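Local coordinates for protein chitin binding domain (Burkholderia pseudomallei, PDB 3UAM) that probably binds chitin and may act as a lytic polysaccharide monooxygenase that cleaves polysaccharide chains oxidatively, at residues Ile25-Arg30 and Gln104-Arg109; Arg127-Trp132 and Gly177-Glu182. All coordinates share one frame; numbering follows the deposited sequence.

Interaction 1. Residues Ile25-Arg30 and Gln104-Arg109; sequences ITPESR and QKHAVR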
loop_
_atom_site.group_PDB
_atom_site.type_symbol
_atom_site.label_atom_id
_atom_site.label_comp_id
_atom_site.label_asym_id
_atom_site.label_seq_id
_atom_site.Cartn_x
_atom_site.Cartn_y
_atom_site.Cartn_z
ATOM N N ILE A 25 -6.768 4.237 6.830
ATOM C CA ILE A 25 -7.071 5.010 8.013
ATOM C C ILE A 25 -7.016 4.165 9.278
ATOM O O ILE A 25 -6.747 4.713 10.351
ATOM C CB ILE A 25 -8.415 5.778 7.900
ATOM C CG1 ILE A 25 -9.609 4.848 7.646
ATOM C CG2 ILE A 25 -8.307 6.846 6.816
ATOM C CD1 ILE A 25 -10.953 5.493 7.972
ATOM N N THR A 26 -7.306 2.867 9.187
ATOM C CA THR A 26 -7.168 1.977 10.352
ATOM C C THR A 26 -6.802 0.556 9.908
ATOM O O THR A 26 -7.251 0.082 8.862
ATOM C CB THR A 26 -8.423 1.930 11.243
ATOM O OG1 THR A 26 -9.569 1.827 10.423
ATOM C CG2 THR A 26 -8.585 3.204 12.120
ATOM N N PRO A 27 -5.877 -0.083 10.623
ATOM C CA PRO A 27 -5.062 0.587 11.620
ATOM C C PRO A 27 -4.309 1.722 10.941
ATOM O O PRO A 27 -3.994 1.611 9.759
ATOM C CB PRO A 27 -4.093 -0.496 12.084
ATOM C CG PRO A 27 -4.064 -1.509 11.018
ATOM C CD PRO A 27 -5.391 -1.438 10.322
ATOM N N GLU A 28 -4.005 2.776 11.693
ATOM C CA GLU A 28 -3.419 3.965 11.133
ATOM C C GLU A 28 -2.130 3.575 10.403
ATOM O O GLU A 28 -1.251 2.906 10.972
ATOM C CB GLU A 28 -3.103 4.996 12.220
ATOM C CG GLU A 28 -4.325 5.643 12.869
ATOM C CD GLU A 28 -4.929 4.835 14.022
ATOM O OE1 GLU A 28 -4.638 3.632 14.199
ATOM O OE2 GLU A 28 -5.717 5.434 14.779
ATOM N N SER A 29 -2.020 4.018 9.160
ATOM C CA SER A 29 -0.822 3.787 8.400
ATOM C C SER A 29 0.285 4.690 8.962
ATOM O O SER A 29 0.018 5.624 9.724
ATOM C CB SER A 29 -1.066 4.063 6.920
ATOM O OG SER A 29 -1.145 5.448 6.668
ATOM N N ARG A 30 1.520 4.386 8.585
ATOM C CA ARG A 30 2.651 5.194 8.983
ATOM C C ARG A 30 2.418 6.657 8.614
ATOM O O ARG A 30 2.688 7.550 9.422
ATOM C CB ARG A 30 3.919 4.667 8.326
ATOM C CG ARG A 30 5.175 5.426 8.691
ATOM C CD ARG A 30 6.359 4.927 7.910
ATOM N NE ARG A 30 6.725 3.544 8.236
ATOM C CZ ARG A 30 7.777 2.903 7.697
ATOM N NH1 ARG A 30 8.580 3.528 6.861
ATOM N NH2 ARG A 30 8.059 1.641 8.024
ATOM N N GLN A 104 5.849 4.403 15.119
ATOM C CA GLN A 104 4.837 3.924 16.049
ATOM C C GLN A 104 4.311 2.633 15.448
ATOM O O GLN A 104 4.040 2.583 14.249
ATOM C CB GLN A 104 3.688 4.922 16.172
ATOM C CG GLN A 104 4.024 6.243 16.833
ATOM C CD GLN A 104 2.848 7.212 16.748
ATOM O OE1 GLN A 104 2.926 8.230 16.052
ATOM N NE2 GLN A 104 1.745 6.875 17.412
ATOM N N LYS A 105 4.194 1.596 16.271
ATOM C CA LYS A 105 3.873 0.255 15.796
ATOM C C LYS A 105 2.619 -0.270 16.476
ATOM O O LYS A 105 2.494 -0.191 17.690
ATOM C CB LYS A 105 5.041 -0.692 16.081
ATOM C CG LYS A 105 6.347 -0.324 15.380
ATOM C CD LYS A 105 7.545 -1.028 15.998
ATOM C CE LYS A 105 8.868 -0.509 15.437
ATOM N NZ LYS A 105 9.181 0.920 15.719
ATOM N N HIS A 106 1.702 -0.824 15.708
ATOM C CA HIS A 106 0.480 -1.406 16.263
ATOM C C HIS A 106 0.767 -2.721 16.956
ATOM O O HIS A 106 1.368 -3.634 16.354
ATOM C CB HIS A 106 -0.563 -1.630 15.153
ATOM C CG HIS A 106 -1.013 -0.366 14.492
ATOM N ND1 HIS A 106 -1.910 0.447 15.049
ATOM C CD2 HIS A 106 -0.607 0.247 13.294
ATOM C CE1 HIS A 106 -2.103 1.517 14.259
ATOM N NE2 HIS A 106 -1.303 1.393 13.179
ATOM N N ALA A 107 0.324 -2.840 18.205
ATOM C CA ALA A 107 0.502 -4.076 18.975
ATOM C C ALA A 107 -0.391 -5.159 18.377
ATOM O O ALA A 107 -1.608 -5.028 18.416
ATOM C CB ALA A 107 0.170 -3.862 20.459
ATOM N N VAL A 108 0.203 -6.202 17.799
ATOM C CA VAL A 108 -0.591 -7.300 17.201
ATOM C C VAL A 108 -0.061 -8.676 17.626
ATOM O O VAL A 108 0.979 -8.775 18.281
ATOM C CB VAL A 108 -0.666 -7.206 15.665
ATOM C CG1 VAL A 108 -1.477 -5.971 15.239
ATOM C CG2 VAL A 108 0.729 -7.193 15.044
ATOM N N ARG A 109 -0.803 -9.711 17.260
ATOM C CA ARG A 109 -0.491 -11.095 17.595
ATOM C C ARG A 109 -0.633 -12.011 16.385
ATOM O O ARG A 109 -1.481 -11.783 15.499
ATOM C CB ARG A 109 -1.449 -11.585 18.684
ATOM C CG ARG A 109 -1.403 -10.789 19.969
ATOM C CD ARG A 109 -2.391 -11.364 20.973
ATOM N NE ARG A 109 -1.953 -12.674 21.431
ATOM C CZ ARG A 109 -1.024 -12.878 22.361
ATOM N NH1 ARG A 109 -0.432 -11.870 22.963
ATOM N NH2 ARG A 109 -0.682 -14.108 22.690
#

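Interaction 2. Residues Arg127-Trp132 and Gly177-Glu182; sequences RRWTYW and GETIHE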
loop_
_atom_site.group_PDB
_atom_site.type_symbol
_atom_site.label_atom_id
_atom_site.label_comp_id
_atom_site.label_asym_id
_atom_site.label_seq_id
_atom_site.Cartn_x
_atom_site.Cartn_y
_atom_site.Cartn_z
ATOM N N ARG A 127 -8.303 -2.007 -9.884
ATOM C CA ARG A 127 -8.097 -3.397 -10.290
ATOM C C ARG A 127 -7.987 -4.320 -9.090
ATOM O O ARG A 127 -8.588 -5.372 -9.075
ATOM C CB ARG A 127 -6.873 -3.561 -11.200
ATOM C CG ARG A 127 -6.689 -4.977 -11.724
ATOM C CD ARG A 127 -7.957 -5.540 -12.360
ATOM N NE ARG A 127 -8.453 -4.694 -13.436
ATOM C CZ ARG A 127 -9.690 -4.730 -13.933
ATOM N NH1 ARG A 127 -10.599 -5.543 -13.425
ATOM N NH2 ARG A 127 -10.040 -3.896 -14.909
ATOM N N ARG A 128 -7.218 -3.917 -8.088
ATOM C CA ARG A 128 -7.003 -4.747 -6.905
ATOM C C ARG A 128 -6.470 -3.951 -5.702
ATOM O O ARG A 128 -6.029 -2.806 -5.829
ATOM C CB ARG A 128 -6.052 -5.905 -7.233
ATOM C CG ARG A 128 -4.617 -5.471 -7.500
ATOM C CD ARG A 128 -3.629 -6.612 -7.771
ATOM N NE ARG A 128 -3.971 -7.396 -8.963
ATOM C CZ ARG A 128 -3.864 -6.950 -10.214
ATOM N NH1 ARG A 128 -3.454 -5.707 -10.463
ATOM N NH2 ARG A 128 -4.189 -7.742 -11.228
ATOM N N TRP A 129 -6.550 -4.592 -4.535
ATOM C CA TRP A 129 -5.818 -4.218 -3.355
ATOM C C TRP A 129 -5.015 -5.429 -2.980
ATOM O O TRP A 129 -5.511 -6.552 -3.051
ATOM C CB TRP A 129 -6.752 -3.932 -2.198
ATOM C CG TRP A 129 -7.664 -2.766 -2.360
ATOM C CD1 TRP A 129 -7.518 -1.484 -1.836
ATOM C CD2 TRP A 129 -8.935 -2.746 -3.066
ATOM N NE1 TRP A 129 -8.600 -0.698 -2.159
ATOM C CE2 TRP A 129 -9.482 -1.393 -2.895
ATOM C CE3 TRP A 129 -9.668 -3.688 -3.771
ATOM C CZ2 TRP A 129 -10.700 -1.023 -3.437
ATOM C CZ3 TRP A 129 -10.898 -3.303 -4.317
ATOM C CH2 TRP A 129 -11.394 -1.986 -4.150
ATOM N N THR A 130 -3.774 -5.207 -2.577
ATOM C CA THR A 130 -2.853 -6.273 -2.247
ATOM C C THR A 130 -2.210 -5.937 -0.899
ATOM O O THR A 130 -1.966 -4.748 -0.608
ATOM C CB THR A 130 -1.735 -6.396 -3.293
ATOM O OG1 THR A 130 -2.291 -6.768 -4.566
ATOM C CG2 THR A 130 -0.799 -7.501 -2.876
ATOM N N TYR A 131 -1.984 -6.965 -0.085
ATOM C CA TYR A 131 -1.349 -6.814 1.210
ATOM C C TYR A 131 -0.113 -7.708 1.267
ATOM O O TYR A 131 -0.205 -8.899 1.105
ATOM C CB TYR A 131 -2.325 -7.130 2.329
ATOM C CG TYR A 131 -3.532 -6.220 2.285
ATOM C CD1 TYR A 131 -3.509 -4.996 2.940
ATOM C CD2 TYR A 131 -4.671 -6.560 1.564
ATOM C CE1 TYR A 131 -4.588 -4.143 2.901
ATOM C CE2 TYR A 131 -5.763 -5.710 1.532
ATOM C CZ TYR A 131 -5.708 -4.490 2.200
ATOM O OH TYR A 131 -6.754 -3.587 2.185
ATOM N N TRP A 132 1.029 -7.090 1.515
ATOM C CA TRP A 132 2.332 -7.745 1.557
ATOM C C TRP A 132 2.891 -7.683 2.959
ATOM O O TRP A 132 2.711 -6.677 3.666
ATOM C CB TRP A 132 3.320 -7.026 0.608
ATOM C CG TRP A 132 2.838 -6.872 -0.819
ATOM C CD1 TRP A 132 2.132 -5.805 -1.376
ATOM C CD2 TRP A 132 3.012 -7.837 -1.923
ATOM N NE1 TRP A 132 1.887 -6.043 -2.726
ATOM C CE2 TRP A 132 2.378 -7.247 -3.096
ATOM C CE3 TRP A 132 3.607 -9.079 -2.037
ATOM C CZ2 TRP A 132 2.330 -7.910 -4.316
ATOM C CZ3 TRP A 132 3.558 -9.735 -3.269
ATOM C CH2 TRP A 132 2.951 -9.148 -4.391
ATOM N N GLY A 177 -17.405 4.075 -1.121
ATOM C CA GLY A 177 -17.167 4.437 0.268
ATOM C C GLY A 177 -15.885 3.793 0.727
ATOM O O GLY A 177 -15.124 3.267 -0.088
ATOM N N GLU A 178 -15.634 3.850 2.024
ATOM C CA GLU A 178 -14.507 3.149 2.613
ATOM C C GLU A 178 -14.478 1.690 2.152
ATOM O O GLU A 178 -15.512 1.019 2.113
ATOM C CB GLU A 178 -14.597 3.178 4.143
ATOM C CG GLU A 178 -14.197 4.524 4.766
ATOM C CD GLU A 178 -14.359 4.541 6.275
ATOM O OE1 GLU A 178 -14.533 3.437 6.872
ATOM O OE2 GLU A 178 -14.336 5.637 6.869
ATOM N N THR A 179 -13.286 1.216 1.815
ATOM C CA THR A 179 -13.073 -0.196 1.533
ATOM C C THR A 179 -12.612 -0.893 2.820
ATOM O O THR A 179 -11.597 -0.516 3.413
ATOM C CB THR A 179 -12.006 -0.403 0.457
ATOM O OG1 THR A 179 -12.338 0.382 -0.702
ATOM C CG2 THR A 179 -11.884 -1.918 0.095
ATOM N N ILE A 180 -13.355 -1.910 3.233
ATOM C CA ILE A 180 -13.067 -2.656 4.441
ATOM C C ILE A 180 -12.673 -4.102 4.113
ATOM O O ILE A 180 -13.471 -4.872 3.570
ATOM C CB ILE A 180 -14.279 -2.639 5.359
ATOM C CG1 ILE A 180 -14.659 -1.181 5.636
ATOM C CG2 ILE A 180 -13.986 -3.363 6.666
ATOM C CD1 ILE A 180 -16.143 -0.983 5.677
ATOM N N HIS A 181 -11.438 -4.456 4.450
ATOM C CA HIS A 181 -10.905 -5.798 4.222
ATOM C C HIS A 181 -10.595 -6.423 5.536
ATOM O O HIS A 181 -10.247 -5.714 6.477
ATOM C CB HIS A 181 -9.649 -5.719 3.376
ATOM C CG HIS A 181 -9.914 -5.285 1.946
ATOM N ND1 HIS A 181 -9.091 -4.463 1.270
ATOM C CD2 HIS A 181 -10.956 -5.604 1.072
ATOM C CE1 HIS A 181 -9.570 -4.282 0.020
ATOM N NE2 HIS A 181 -10.717 -4.966 -0.095
ATOM N N GLU A 182 -10.706 -7.741 5.619
ATOM C CA GLU A 182 -10.382 -8.461 6.857
ATOM C C GLU A 182 -9.652 -9.748 6.538
ATOM O O GLU A 182 -10.070 -10.509 5.668
ATOM C CB GLU A 182 -11.650 -8.778 7.677
ATOM C CG GLU A 182 -11.361 -9.426 9.041
ATOM C CD GLU A 182 -12.535 -9.332 10.012
ATOM O OE1 GLU A 182 -13.669 -9.613 9.579
ATOM O OE2 GLU A 182 -12.331 -8.949 11.206
#

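Interaction 1. Residues Ile25-Arg30 and Gln104-Arg109
His106 sets its CG anti to its own carbonyl carbon (chi1 -63°), which sends the imidazole across to the turn at Pro27 and Glu28. There the Glu28 chain, bent at chi2, folds its carboxylate back toward the same ring. The central bond runs from His106 NE2 to the backbone carbonyl Glu28 O, 2.7 Å long and nearly straight (169° at the hydrogen). It lies almost in the imidazole plane and meets the oxygen on a lone pair, in the carbonyl plane. One face of the ring takes a CH-pi contact: Pro27 CB sits 3.5 Å from the His106 ring centroid, over its middle. The carboxylate lies beyond the CE1 edge, its plane tilted only 14° from the ring, bringing Glu28 OE1 to 3.3 Å from His106 CE1.

Near the surface of the beta-sandwich the contact ties the turn after strand 21-26 to strand 106-108. The peptide bond before Pro27 is cis, and the turn carries the chain out of strand 21-26 into helix 30-36, whose N-cap is Ser29. His106 is hydrogen-bonded through its backbone to Asp212 and Asn214 of strand 205-215, and its ring also meets that of Tyr33.

Since NE2 is the donor, that nitrogen must carry a proton. The Glu28 carboxylate makes no salt bridge with it, Glu28 OE1 lying 4.1 Å from His106 NE2, yet a negative charge so near the polarised CE1-H may favour the doubly protonated form, although the charge of the ring is not seen.

Interaction 2. Residues Arg127-Trp132 and Gly177-Glu182
An aromatic cluster in the core of the beta-sandwich joins the two sheets here, strand 126-133 supplying Trp129 and Tyr131 and strand 179-184 supplying His181 and Thr179. The two short strand segments approach to 10.4 Å between axes and cross at -41°, so side chains alone bridge the gap. His181 drives an edge into a face of Trp129: their planes stand 74° apart in a T-shaped pair, with His181 CE1 3.4 Å from Trp129 CG, above the rim of the indole beside the CG-CD2 bond. Another edge atom of the imidazole, His181 ND1, is hydrogen-bonded to Tyr131 OH at 2.7 Å and lies close to the phenol plane. The tyrosine and histidine side chains cross at about a right angle. Held by one residue at ND1 and by the other at CE1, the imidazole has its rotation largely fixed. Trp118 NE1 is a second partner of Tyr131 OH, and Tyr157 stacks on the His181 ring.

Farther along the indole, on the face that receives His181, Thr179 CG2 makes a CH-pi contact 4.1 Å from the centroid of the Trp129 six-membered ring. Trp198 also stacks with this indole. The polar ends of Trp129 and Thr179 converge on one outside group: both Trp129 NE1 and Thr179 OG1 are hydrogen-bonded to Tyr120 OH, while Thr179 OG1 packs 3.5 Å from Trp129 CZ2.

How the interactions relate
From the N terminus, the chain leaves strand 21-26, makes a long, mostly irregular excursion with three short helices, and returns at strand 106-108, where interaction 1 closes a 73-residue loop. It then runs through strand 113-121 into strand 126-133, where interaction 2 opens; a shorter loop closes at strand 179-184. The two are in series, neither nesting nor crossing. Interaction 2 joins strand to strand across the two sheets, whereas interaction 1 reaches the mixed sheet from the turn that follows strand 21-26. With centres 16 Å apart, they still touch through Ile25 CD1 and Glu178 OE2, 3.6 Å from each other.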